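Cell Inhibiting Factor (CifBp) (Burkholderia pseudomallei, PDB 3GQM) deamidates a glutamine side chain of host NEDD8 to glutamate, shutting down cullin-RING ubiquitin ligases and thereby inhibiting the cell cycle of infected host cells. Local coordinates at residues N50-N55 / Q270-L275; G82-Y87 / D95-M100; I111-T116 / I122-I127; N140-H145 / I163-L168; I151-D154 / H159-L162. All coordinates share one frame; numbering follows the deposited sequence.

Interaction 1 of 5, residues N50-N55 / Q270-L275; sequences NRVMWN and QYVAGL
Met53 lies between the indole of Trp54 on its own segment and Val272 across the contact. Its CG sits 3.5 Å above the plane of the Trp54 ring, over the centre of that face. At the edge of the same ring, in its plane, lies ND2 of Asn50. Hydrogen bonds to Leu44 O and Met100 O hold this amide nitrogen in place.

A turn about the CB-CG bond of Met53 (chi2 50°) points the sulfur to segment 270-275. SD lies 4.2 Å from CG1 of Val272. The other branch of Val272 serves the other partner: its CG2 is 4.1 Å from CG1 of Val52. Both valines send their CB toward the opposite segment, and their side chains cross obliquely.

The contact joins the last turns of two helices, 47-53 and 262-273, which lie near the two ends of the modelled chain. The CA atoms of Val52 and Val272 are 7.1 Å apart. Trp54 is the first residue to leave helical geometry after helix 47-53, and its N still bonds to Asn50 O at 2.9 Å. Gly274 plays the same part after helix 262-273.

A polar tie lies beside the apolar one: Ser49 OG is hydrogen-bonded to Val272 O. Helix 104-116 closes the cluster, with Leu114 against Val272 and Ile111 against Met53.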
# COMPACT_ATOMS: atom_id res chain seq x y z
N ASN A 50 -11.81 0.15 -10.47
CA ASN A 50 -10.45 -0.33 -10.70
C ASN A 50 -9.51 0.75 -11.30
O ASN A 50 -8.43 1.01 -10.77
CB ASN A 50 -10.46 -1.61 -11.54
CG ASN A 50 -9.11 -2.30 -11.60
OD1 ASN A 50 -8.24 -1.89 -12.35
ND2 ASN A 50 -8.94 -3.38 -10.84
N ARG A 51 -9.93 1.37 -12.39
CA ARG A 51 -9.12 2.42 -13.08
C ARG A 51 -8.91 3.69 -12.26
O ARG A 51 -7.84 4.32 -12.30
CB ARG A 51 -9.77 2.79 -14.41
CG ARG A 51 -9.80 1.64 -15.38
CD ARG A 51 -9.61 2.12 -16.81
NE ARG A 51 -10.38 1.28 -17.73
CZ ARG A 51 -10.02 0.07 -18.14
NH1 ARG A 51 -8.87 -0.47 -17.72
NH2 ARG A 51 -10.81 -0.61 -18.97
N VAL A 52 -9.94 4.09 -11.53
CA VAL A 52 -9.81 5.23 -10.63
C VAL A 52 -8.87 4.92 -9.44
O VAL A 52 -8.06 5.75 -9.05
CB VAL A 52 -11.21 5.76 -10.19
CG1 VAL A 52 -11.11 6.66 -8.98
CG2 VAL A 52 -11.89 6.53 -11.38
N MET A 53 -8.94 3.71 -8.91
CA MET A 53 -8.09 3.29 -7.76
C MET A 53 -6.60 3.17 -8.19
O MET A 53 -5.73 3.78 -7.57
CB MET A 53 -8.60 1.96 -7.18
CG MET A 53 -8.17 1.66 -5.76
SD MET A 53 -8.49 3.07 -4.65
CE MET A 53 -6.89 3.17 -3.85
N TRP A 54 -6.35 2.43 -9.27
CA TRP A 54 -5.00 2.05 -9.67
C TRP A 54 -4.57 2.87 -10.90
O TRP A 54 -4.72 2.45 -12.04
CB TRP A 54 -4.91 0.54 -9.92
CG TRP A 54 -5.53 -0.34 -8.81
CD1 TRP A 54 -6.40 -1.39 -8.97
CD2 TRP A 54 -5.31 -0.22 -7.38
NE1 TRP A 54 -6.72 -1.93 -7.76
CE2 TRP A 54 -6.06 -1.25 -6.76
CE3 TRP A 54 -4.55 0.64 -6.58
CZ2 TRP A 54 -6.10 -1.42 -5.37
CZ3 TRP A 54 -4.55 0.45 -5.20
CH2 TRP A 54 -5.30 -0.58 -4.61
N ASN A 55 -4.12 4.08 -10.67
CA ASN A 55 -3.70 4.93 -11.76
C ASN A 55 -2.45 5.57 -11.19
O ASN A 55 -2.34 5.72 -9.96
CB ASN A 55 -4.80 5.96 -12.08
CG ASN A 55 -4.45 6.83 -13.28
OD1 ASN A 55 -3.84 7.88 -13.13
ND2 ASN A 55 -4.78 6.38 -14.49
N GLN A 270 -15.90 5.32 -0.32
CA GLN A 270 -17.31 5.08 -0.69
C GLN A 270 -17.52 5.60 -2.10
O GLN A 270 -18.11 4.92 -2.94
CB GLN A 270 -18.30 5.77 0.28
N TYR A 271 -17.03 6.79 -2.35
CA TYR A 271 -17.09 7.37 -3.67
C TYR A 271 -16.50 6.39 -4.71
O TYR A 271 -17.18 6.03 -5.69
CB TYR A 271 -16.36 8.72 -3.70
CG TYR A 271 -16.22 9.23 -5.11
CD1 TYR A 271 -17.21 10.03 -5.69
CD2 TYR A 271 -15.12 8.86 -5.89
CE1 TYR A 271 -17.09 10.46 -6.99
CE2 TYR A 271 -14.99 9.28 -7.18
CZ TYR A 271 -15.97 10.08 -7.73
OH TYR A 271 -15.82 10.50 -9.02
N VAL A 272 -15.27 5.93 -4.47
CA VAL A 272 -14.59 5.06 -5.41
C VAL A 272 -15.35 3.77 -5.58
O VAL A 272 -15.55 3.29 -6.72
CB VAL A 272 -13.09 4.78 -5.00
CG1 VAL A 272 -12.48 3.70 -5.95
CG2 VAL A 272 -12.26 6.07 -5.04
N ALA A 273 -15.80 3.21 -4.46
CA ALA A 273 -16.62 2.03 -4.51
C ALA A 273 -17.96 2.29 -5.21
O ALA A 273 -18.61 1.35 -5.64
CB ALA A 273 -16.84 1.41 -3.10
N GLY A 274 -18.39 3.55 -5.32
CA GLY A 274 -19.72 3.85 -5.88
C GLY A 274 -19.76 3.47 -7.36
O GLY A 274 -20.65 3.93 -8.11
N LEU A 275 -18.82 2.61 -7.74
CA LEU A 275 -18.41 2.34 -9.11
C LEU A 275 -18.37 3.66 -9.80
O LEU A 275 -19.03 3.86 -10.82
CB LEU A 275 -19.29 1.31 -9.84
CG LEU A 275 -18.79 0.51 -11.08
CD1 LEU A 275 -19.36 1.04 -12.40
CD2 LEU A 275 -17.27 0.25 -11.20

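Interaction 2 of 5, residues G82-Y87 / D95-M100; sequences GGLENY and DPFALM
Leu84 and Tyr87 hold Pro96 from the first turn of helix 84-91. The apolar contacts come first. CD1 of Leu84 meets CD of Pro96 at 3.4 Å, closer than carbon atoms usually sit. The other branch, CD2, has two neighbours. It reaches the edge of the Phe97 ring near its plane, 4.2 Å from Phe97 CD2, and it lies 3.9 Å from Asp95 OD2.

The second kind is a CH-pi contact. Pro96 CG stands over one face of the Tyr87 ring, 4.0 Å from the centroid and 26° off the normal. It is displaced toward the rim, where it lies 3.6 Å from Tyr87 CE2. CG of Tyr87 is anti to its backbone N (chi1 -178°), which carries the ring out toward the proline. Phe81 packs edge-to-face with the same tyrosine.

The two turn bonds at Asp95 lie within segment 95-100. Asp95 OD1 accepts from Phe97 N at 2.6 Å, an Asx turn. Asp95 O accepts from Ala98 N at 3.0 Å and closes a type I beta turn. Phe97 O bonds to Arg51. On the helix side, Gly82 ends helix 67-80 in a Schellman motif and Gly83 is the N-cap of the next helix.

Ile74 and Val78 of helix 67-80 also touch Pro96. The contact is mainly apolar, with Asp95 OD2 at its rim, so shape and ring placement set it, while the turns at Asp95 fix how the proline is presented.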
# COMPACT_ATOMS: atom_id res chain seq x y z
N GLY A 82 -0.65 1.36 -33.17
CA GLY A 82 -1.15 0.70 -34.38
C GLY A 82 -2.06 -0.45 -34.06
O GLY A 82 -1.99 -1.51 -34.68
N GLY A 83 -2.92 -0.24 -33.06
CA GLY A 83 -3.91 -1.25 -32.71
C GLY A 83 -3.51 -2.21 -31.61
O GLY A 83 -2.31 -2.40 -31.31
N LEU A 84 -4.52 -2.83 -31.04
CA LEU A 84 -4.38 -3.70 -29.89
C LEU A 84 -3.47 -4.91 -30.10
O LEU A 84 -2.63 -5.19 -29.23
CB LEU A 84 -5.75 -4.13 -29.35
CG LEU A 84 -5.78 -4.68 -27.91
CD1 LEU A 84 -4.92 -3.86 -26.99
CD2 LEU A 84 -7.22 -4.73 -27.39
N GLU A 85 -3.61 -5.62 -31.22
CA GLU A 85 -2.79 -6.82 -31.40
C GLU A 85 -1.30 -6.49 -31.61
O GLU A 85 -0.43 -7.19 -31.11
CB GLU A 85 -3.44 -7.96 -32.27
CG GLU A 85 -3.37 -7.98 -33.81
N ASN A 86 -1.05 -5.34 -32.23
CA ASN A 86 0.27 -4.71 -32.25
C ASN A 86 0.80 -4.21 -30.92
O ASN A 86 2.01 -4.28 -30.66
CB ASN A 86 0.27 -3.53 -33.21
CG ASN A 86 0.91 -3.86 -34.52
OD1 ASN A 86 2.03 -4.39 -34.56
ND2 ASN A 86 0.21 -3.55 -35.61
N TYR A 87 -0.09 -3.64 -30.11
CA TYR A 87 0.28 -3.14 -28.80
C TYR A 87 0.83 -4.27 -27.91
O TYR A 87 1.82 -4.08 -27.19
CB TYR A 87 -0.93 -2.47 -28.13
CG TYR A 87 -0.63 -1.88 -26.77
CD1 TYR A 87 -0.34 -0.53 -26.64
CD2 TYR A 87 -0.63 -2.69 -25.62
CE1 TYR A 87 -0.06 0.02 -25.37
CE2 TYR A 87 -0.34 -2.16 -24.36
CZ TYR A 87 -0.06 -0.81 -24.25
OH TYR A 87 0.22 -0.28 -23.01
N ASP A 95 -2.89 -6.84 -22.29
CA ASP A 95 -4.06 -6.11 -22.71
C ASP A 95 -4.21 -4.91 -21.81
O ASP A 95 -4.59 -5.05 -20.65
CB ASP A 95 -5.33 -6.95 -22.63
CG ASP A 95 -6.52 -6.24 -23.26
OD1 ASP A 95 -6.78 -5.04 -22.95
OD2 ASP A 95 -7.20 -6.88 -24.08
N PRO A 96 -3.96 -3.72 -22.35
CA PRO A 96 -4.03 -2.49 -21.62
C PRO A 96 -5.46 -2.17 -21.14
O PRO A 96 -5.60 -1.29 -20.31
CB PRO A 96 -3.56 -1.44 -22.66
CG PRO A 96 -3.95 -2.00 -23.90
CD PRO A 96 -3.77 -3.47 -23.80
N PHE A 97 -6.50 -2.85 -21.63
CA PHE A 97 -7.84 -2.61 -21.06
C PHE A 97 -8.20 -3.47 -19.87
O PHE A 97 -9.24 -3.27 -19.25
CB PHE A 97 -8.96 -2.66 -22.11
CG PHE A 97 -8.83 -1.61 -23.18
CD1 PHE A 97 -9.23 -0.31 -22.95
CD2 PHE A 97 -8.27 -1.94 -24.41
CE1 PHE A 97 -9.09 0.67 -23.93
CE2 PHE A 97 -8.13 -0.97 -25.40
CZ PHE A 97 -8.55 0.35 -25.15
N ALA A 98 -7.36 -4.43 -19.54
CA ALA A 98 -7.67 -5.38 -18.48
C ALA A 98 -7.64 -4.69 -17.13
O ALA A 98 -7.02 -3.66 -16.95
CB ALA A 98 -6.72 -6.57 -18.50
N LEU A 99 -8.34 -5.26 -16.17
CA LEU A 99 -8.37 -4.63 -14.87
C LEU A 99 -7.11 -5.07 -14.16
O LEU A 99 -6.55 -6.13 -14.45
CB LEU A 99 -9.63 -5.01 -14.09
CG LEU A 99 -10.98 -4.58 -14.70
CD1 LEU A 99 -11.94 -4.39 -13.56
CD2 LEU A 99 -10.82 -3.29 -15.50
N MET A 100 -6.61 -4.23 -13.29
CA MET A 100 -5.34 -4.57 -12.73
C MET A 100 -5.39 -4.92 -11.25
O MET A 100 -6.28 -4.48 -10.54
CB MET A 100 -4.34 -3.49 -13.05
CG MET A 100 -4.57 -2.16 -12.41
SD MET A 100 -3.27 -1.08 -13.06
CE MET A 100 -1.80 -2.14 -12.96

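Interaction 3 of 5, residues I111-T116 / I122-I127; sequences IFKLMT and IDPTSI
Phe112 has its CG anti to the backbone N (chi1 -177°), and this swings the ring out of helix 104-116 toward Ile122, Pro124 and Ile127. Lys113 takes another course. Its chain bends at chi3 and chi4 (61° and 77°) and brings the amino group to the carbonyl oxygen of Ile122.

Ile122 CG2 lies at the edge of the Phe112 ring, in its plane, 3.9 Å from CE2. Pro124 CB and Ile127 CD1 approach the ring obliquely, Pro124 CB at 3.7 Å from CD2 and Ile127 CD1 at 3.7 Å from CZ. CG2 of Thr116, from the same helix, lies over the centre of one face.

The arrangement is a helix end packed by the loop that follows it, here the loop between helices 104-116 and 135-139. Val149 and Ile151 of strand 147-154 also touch Phe112, so the ring ties helix and loop to the central sheet.

The polar part gathers round Lys113. NZ donates to Ile122 O at 3.0 Å, tilted from the carbonyl plane. It also forms a salt bridge with Glu117 and bonds to the carbonyls of Tyr58 and Thr60. Glu117 accepts from Ile122 N as well, so one acid anchors both the lysine and the start of segment 122-127. The methylene CG of Lys113 rests 3.7 Å from Pro124 CD.

Thr116 OG1 donates to Phe112 O at 2.7 Å. Thr116 N reaches the same oxygen from the other face of the carbonyl plane. Ile122 CD1 lies 3.3 Å from Thr116 OG1.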
# COMPACT_ATOMS: atom_id res chain seq x y z
N ILE A 111 -3.54 3.89 -2.17
CA ILE A 111 -4.27 3.78 -0.88
C ILE A 111 -3.86 4.89 0.10
O ILE A 111 -4.70 5.40 0.87
CB ILE A 111 -4.10 2.37 -0.24
CG1 ILE A 111 -4.89 1.33 -1.09
CG2 ILE A 111 -4.57 2.41 1.23
CD1 ILE A 111 -4.42 -0.15 -0.91
N PHE A 112 -2.59 5.28 0.05
CA PHE A 112 -2.13 6.46 0.80
C PHE A 112 -2.93 7.74 0.42
O PHE A 112 -3.37 8.47 1.32
CB PHE A 112 -0.64 6.72 0.54
CG PHE A 112 -0.06 7.89 1.34
CD1 PHE A 112 0.54 7.66 2.61
CD2 PHE A 112 -0.11 9.21 0.83
CE1 PHE A 112 1.07 8.71 3.38
CE2 PHE A 112 0.43 10.30 1.57
CZ PHE A 112 1.02 10.04 2.85
N LYS A 113 -3.04 8.04 -0.89
CA LYS A 113 -3.85 9.17 -1.36
C LYS A 113 -5.30 8.98 -0.92
O LYS A 113 -5.88 9.93 -0.33
CB LYS A 113 -3.76 9.32 -2.89
CG LYS A 113 -2.37 9.88 -3.38
CD LYS A 113 -2.25 9.80 -4.94
CE LYS A 113 -3.36 10.64 -5.67
NZ LYS A 113 -2.97 12.06 -5.59
N LEU A 114 -5.86 7.78 -1.14
CA LEU A 114 -7.25 7.51 -0.69
C LEU A 114 -7.48 7.84 0.79
O LEU A 114 -8.51 8.42 1.14
CB LEU A 114 -7.68 6.06 -0.93
CG LEU A 114 -9.18 5.74 -0.89
CD1 LEU A 114 -9.90 6.39 -2.04
CD2 LEU A 114 -9.44 4.28 -0.97
N MET A 115 -6.54 7.50 1.65
CA MET A 115 -6.71 7.72 3.08
C MET A 115 -6.58 9.20 3.51
O MET A 115 -7.32 9.65 4.38
CB MET A 115 -5.70 6.85 3.85
CG MET A 115 -5.98 5.36 3.67
SD MET A 115 -4.77 4.33 4.48
CE MET A 115 -4.98 4.88 6.18
N THR A 116 -5.62 9.92 2.90
CA THR A 116 -5.16 11.22 3.38
C THR A 116 -5.78 12.42 2.68
O THR A 116 -5.75 13.49 3.23
CB THR A 116 -3.62 11.36 3.22
OG1 THR A 116 -3.26 11.13 1.85
CG2 THR A 116 -2.87 10.34 4.12
N ILE A 122 -2.25 15.12 -2.89
CA ILE A 122 -1.00 14.76 -2.23
C ILE A 122 -0.28 13.74 -3.12
O ILE A 122 -0.87 12.78 -3.62
CB ILE A 122 -1.20 14.13 -0.81
CG1 ILE A 122 -1.98 15.07 0.12
CG2 ILE A 122 0.15 13.81 -0.13
CD1 ILE A 122 -2.69 14.32 1.27
N ASP A 123 1.00 14.00 -3.35
CA ASP A 123 1.80 13.16 -4.20
C ASP A 123 2.73 12.47 -3.25
O ASP A 123 3.66 13.10 -2.76
CB ASP A 123 2.59 14.01 -5.18
CG ASP A 123 3.35 13.18 -6.17
OD1 ASP A 123 3.45 11.91 -6.02
OD2 ASP A 123 3.81 13.81 -7.12
N PRO A 124 2.41 11.20 -2.92
CA PRO A 124 3.22 10.45 -1.99
C PRO A 124 4.60 10.22 -2.56
O PRO A 124 5.48 9.89 -1.80
CB PRO A 124 2.48 9.12 -1.88
CG PRO A 124 1.62 9.05 -3.10
CD PRO A 124 1.31 10.41 -3.50
N THR A 125 4.81 10.38 -3.87
CA THR A 125 6.20 10.21 -4.39
C THR A 125 7.10 11.41 -4.09
O THR A 125 8.33 11.30 -4.17
CB THR A 125 6.26 9.86 -5.91
OG1 THR A 125 5.75 10.96 -6.67
CG2 THR A 125 5.44 8.65 -6.20
N SER A 126 6.50 12.55 -3.70
CA SER A 126 7.26 13.78 -3.46
C SER A 126 7.31 14.26 -2.01
O SER A 126 8.10 15.16 -1.68
CB SER A 126 6.75 14.91 -4.36
OG SER A 126 5.39 15.17 -4.11
N ILE A 127 6.47 13.69 -1.13
CA ILE A 127 6.55 14.06 0.28
C ILE A 127 7.96 13.80 0.87
O ILE A 127 8.77 13.10 0.28
CB ILE A 127 5.41 13.39 1.13
CG1 ILE A 127 5.40 11.86 0.92
CG2 ILE A 127 4.05 14.03 0.82
CD1 ILE A 127 4.40 11.09 1.83

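Interaction 4 of 5, residues N140-H145 / I163-L168; sequences NTLDSH and IDLPAL
Ala167 and Leu165 meet the loop before strand 147-154 where it passes the end of strand 159-165, beside the open end of the hairpin that these two strands form. The close-packed part is the methyl of Ala167 against backbone: its CB is 3.6 Å from Ser144 O and 3.8 Å from His145 C. The solvent side lies just beyond. The CB atoms of Ser144 and His145 point away from segment 163-168, and both residues are exposed.

On the buried side the leucines share a single methyl touch. CD1 of Leu142 lies 3.9 Å from CD1 of Leu165, and the two side chains cross at about a right angle. In both, chi1 (-54° and -56°) directs CG toward the partner, and a nearly extended chi2 carries CD1 on to it. Tyr148 of strand 147-154 and Ser257 of strand 253-260 also touch Leu142.

The bend that lays the loop backbone against Ala167 is an Asx turn at Asp143. Arg173 binds Asp143 O, and Tyr148 OH bonds to Asp143 N. The carboxylate completes the turn: OD1 of Asp143 accepts from His145 N at 2.9 Å, on its anti side and 21° out of the carboxylate plane.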
# COMPACT_ATOMS: atom_id res chain seq x y z
N ASN A 140 6.54 7.71 18.60
CA ASN A 140 6.45 8.39 19.89
C ASN A 140 6.25 9.89 19.80
O ASN A 140 5.94 10.50 20.81
CB ASN A 140 7.67 8.09 20.75
CG ASN A 140 7.66 6.68 21.29
OD1 ASN A 140 6.60 6.03 21.36
ND2 ASN A 140 8.84 6.18 21.66
N THR A 141 6.42 10.48 18.62
CA THR A 141 6.16 11.90 18.43
C THR A 141 4.75 12.20 17.89
O THR A 141 4.33 13.34 17.86
CB THR A 141 7.23 12.58 17.54
OG1 THR A 141 6.96 12.30 16.15
CG2 THR A 141 8.62 12.08 17.92
N LEU A 142 4.01 11.16 17.49
CA LEU A 142 2.70 11.33 16.85
C LEU A 142 1.56 11.63 17.84
O LEU A 142 1.51 11.06 18.92
CB LEU A 142 2.36 10.10 16.01
CG LEU A 142 3.39 9.67 14.95
CD1 LEU A 142 2.88 8.52 14.10
CD2 LEU A 142 3.77 10.81 14.09
N ASP A 143 0.63 12.49 17.44
CA ASP A 143 -0.48 12.88 18.29
C ASP A 143 -1.33 11.64 18.59
O ASP A 143 -1.79 10.95 17.67
CB ASP A 143 -1.28 13.93 17.55
CG ASP A 143 -2.26 14.69 18.41
OD1 ASP A 143 -2.99 14.09 19.23
OD2 ASP A 143 -2.34 15.93 18.21
N SER A 144 -1.50 11.34 19.88
CA SER A 144 -2.34 10.24 20.36
C SER A 144 -3.78 10.29 19.85
O SER A 144 -4.44 9.27 19.73
CB SER A 144 -2.39 10.23 21.89
OG SER A 144 -1.14 9.87 22.44
N HIS A 145 -4.27 11.48 19.54
CA HIS A 145 -5.64 11.57 19.10
C HIS A 145 -5.82 11.66 17.61
O HIS A 145 -6.94 11.75 17.14
CB HIS A 145 -6.34 12.72 19.84
CG HIS A 145 -6.36 12.52 21.32
ND1 HIS A 145 -7.26 11.67 21.93
CD2 HIS A 145 -5.54 12.98 22.30
CE1 HIS A 145 -7.02 11.65 23.23
NE2 HIS A 145 -5.99 12.43 23.48
N ILE A 163 1.80 1.32 6.77
CA ILE A 163 1.41 1.03 8.13
C ILE A 163 0.30 2.01 8.52
O ILE A 163 0.52 3.21 8.51
CB ILE A 163 2.59 1.24 9.10
CG1 ILE A 163 3.73 0.28 8.72
CG2 ILE A 163 2.12 0.93 10.51
CD1 ILE A 163 5.13 0.70 9.17
N ASP A 164 -0.89 1.48 8.83
CA ASP A 164 -2.01 2.30 9.26
C ASP A 164 -2.02 2.39 10.81
O ASP A 164 -1.98 1.37 11.50
CB ASP A 164 -3.28 1.63 8.76
CG ASP A 164 -4.52 2.52 8.91
OD1 ASP A 164 -4.43 3.63 9.44
OD2 ASP A 164 -5.60 2.06 8.52
N LEU A 165 -2.03 3.60 11.32
CA LEU A 165 -2.04 3.87 12.78
C LEU A 165 -3.30 4.65 13.18
O LEU A 165 -3.22 5.85 13.47
CB LEU A 165 -0.78 4.67 13.18
CG LEU A 165 0.56 4.03 12.79
CD1 LEU A 165 1.71 5.02 12.85
CD2 LEU A 165 0.89 2.85 13.71
N PRO A 166 -4.45 4.00 13.18
CA PRO A 166 -5.63 4.78 13.53
C PRO A 166 -5.62 5.10 15.01
O PRO A 166 -5.08 4.32 15.79
CB PRO A 166 -6.81 3.85 13.22
CG PRO A 166 -6.24 2.45 13.16
CD PRO A 166 -4.74 2.56 12.95
N ALA A 167 -6.22 6.22 15.41
CA ALA A 167 -6.39 6.44 16.86
C ALA A 167 -7.58 5.60 17.38
O ALA A 167 -8.67 5.59 16.79
CB ALA A 167 -6.55 7.91 17.20
N LEU A 168 -7.31 4.82 18.42
CA LEU A 168 -8.32 3.97 19.08
C LEU A 168 -8.61 4.42 20.53
O LEU A 168 -7.70 4.44 21.37
CB LEU A 168 -7.91 2.49 19.03
CG LEU A 168 -8.36 1.61 17.85
CD1 LEU A 168 -8.64 2.33 16.52
CD2 LEU A 168 -7.33 0.50 17.65

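Interaction 5 of 5, residues I151-D154 / H159-L162; sequences IVND and HKFL
Lys160 crosses over strand 151-154 with its chain fully extended. The contact starts below CB: CA of Lys160 makes a CA-H...O contact with Val152 O at 3.0 Å. CB then lies 3.7 Å from the same oxygen, and CG closes to 3.3 Å. CD carries the chain on. CE packs on CD1 of Ile151 at 3.8 Å, while the amino group at the tip is held by Asn109 OD1 of helix 104-116. On the same face, CD2 of Leu162 packs 3.6 Å from CB of Ile151.

The other face carries Val152, Asp154, His159 and Phe161. Val152 CB stands over one face of the Phe161 ring, a CH-pi contact offset toward the rim. It is 4.0 Å from the ring centroid and only 14° off the normal. CG of Phe161 is placed between its backbone N and carbonyl carbon (chi1 65°), and this folds the ring back over the valine.

Two antiparallel hydrogen-bonded pairs join the backbones. Val152 N donates to Phe161 O at 2.8 Å, arriving nearly in line with the C=O bond, and Phe161 N answers to Val152 O. Asp154 and His159 form the second pair, with Asp154 N to His159 O at 2.7 Å. The Asp154 carboxylate turns to the hairpin loop, where it meets Arg156 and Leu157 N.

His159 NE2 bonds to Gln179 OE1, and the imidazole touches Cys104. These three are the inferred active site. A histidine on an antiparallel sheet facing a cysteine at a helix start is consistent with the papain-like fold of clan CA.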
# COMPACT_ATOMS: atom_id res chain seq x y z
N ILE A 151 4.02 5.57 5.05
CA ILE A 151 4.36 4.89 3.81
C ILE A 151 5.83 4.52 3.90
O ILE A 151 6.71 5.35 4.24
CB ILE A 151 3.97 5.72 2.51
CG1 ILE A 151 4.36 4.96 1.23
CG2 ILE A 151 4.49 7.18 2.61
CD1 ILE A 151 3.58 5.42 -0.08
N VAL A 152 6.11 3.26 3.59
CA VAL A 152 7.44 2.75 3.79
C VAL A 152 8.03 2.34 2.48
O VAL A 152 7.44 1.55 1.70
CB VAL A 152 7.45 1.52 4.79
CG1 VAL A 152 8.89 0.98 5.03
CG2 VAL A 152 6.83 1.92 6.07
N ASN A 153 9.22 2.86 2.26
CA ASN A 153 10.03 2.49 1.14
C ASN A 153 11.26 1.69 1.64
O ASN A 153 12.28 2.24 2.05
CB ASN A 153 10.39 3.75 0.32
CG ASN A 153 11.05 3.39 -1.00
OD1 ASN A 153 11.67 2.35 -1.12
ND2 ASN A 153 10.92 4.26 -1.98
N ASP A 154 11.13 0.37 1.60
CA ASP A 154 12.12 -0.53 2.16
C ASP A 154 13.09 -1.10 1.14
O ASP A 154 12.76 -2.09 0.48
CB ASP A 154 11.41 -1.70 2.88
CG ASP A 154 12.35 -2.46 3.83
OD1 ASP A 154 13.50 -2.80 3.38
OD2 ASP A 154 11.95 -2.67 5.01
N HIS A 159 10.74 -3.09 -1.28
CA HIS A 159 9.27 -3.17 -1.10
C HIS A 159 8.76 -1.87 -0.55
O HIS A 159 9.43 -1.20 0.19
CB HIS A 159 8.93 -4.35 -0.17
CG HIS A 159 7.47 -4.66 -0.01
ND1 HIS A 159 6.56 -4.69 -1.06
CD2 HIS A 159 6.78 -5.09 1.09
CE1 HIS A 159 5.38 -5.06 -0.61
NE2 HIS A 159 5.47 -5.29 0.70
N LYS A 160 7.56 -1.54 -0.97
CA LYS A 160 6.82 -0.36 -0.52
C LYS A 160 5.50 -0.87 0.06
O LYS A 160 4.85 -1.76 -0.52
CB LYS A 160 6.54 0.53 -1.74
CG LYS A 160 6.46 1.99 -1.39
CD LYS A 160 6.63 2.89 -2.63
CE LYS A 160 6.51 4.36 -2.22
NZ LYS A 160 6.65 5.29 -3.40
N PHE A 161 5.10 -0.34 1.22
CA PHE A 161 3.89 -0.79 1.89
C PHE A 161 3.45 0.29 2.88
O PHE A 161 4.16 1.23 3.16
CB PHE A 161 4.10 -2.19 2.57
CG PHE A 161 5.10 -2.18 3.72
CD1 PHE A 161 4.67 -2.02 5.02
CD2 PHE A 161 6.46 -2.41 3.48
CE1 PHE A 161 5.60 -2.02 6.11
CE2 PHE A 161 7.39 -2.43 4.53
CZ PHE A 161 6.95 -2.24 5.87
N LEU A 162 2.27 0.14 3.43
CA LEU A 162 1.74 1.12 4.36
C LEU A 162 1.57 0.50 5.76
O LEU A 162 1.24 -0.67 5.87
CB LEU A 162 0.38 1.60 3.87
CG LEU A 162 0.25 2.21 2.46
CD1 LEU A 162 -1.23 2.67 2.22
CD2 LEU A 162 1.14 3.43 2.37

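How the interactions relate
Interaction 1 ties helix 47-53 to helix 262-273 and encloses the other four along the chain. Interactions 2 and 3 follow in series, then interaction 4, with interaction 5 nested inside it. Interactions 4 and 5 share strand 159-165, their centres about 18 Å apart. Interaction 3 lies about 12 Å from interaction 5, centre to centre, and touches it where Ile111 and Phe112 pack on the hairpin. Helix 104-116 also meets interaction 1 through Ile111 and Leu114. Interaction 2 lies about 43 Å from interaction 4 between centres, yet Asn50 and Arg51 probably hydrogen-bond to its Met100 and Phe97 carbonyls. Helix 104-116, starting with the inferred active-site Cys104, thus joins the helical side to the sheet carrying His159.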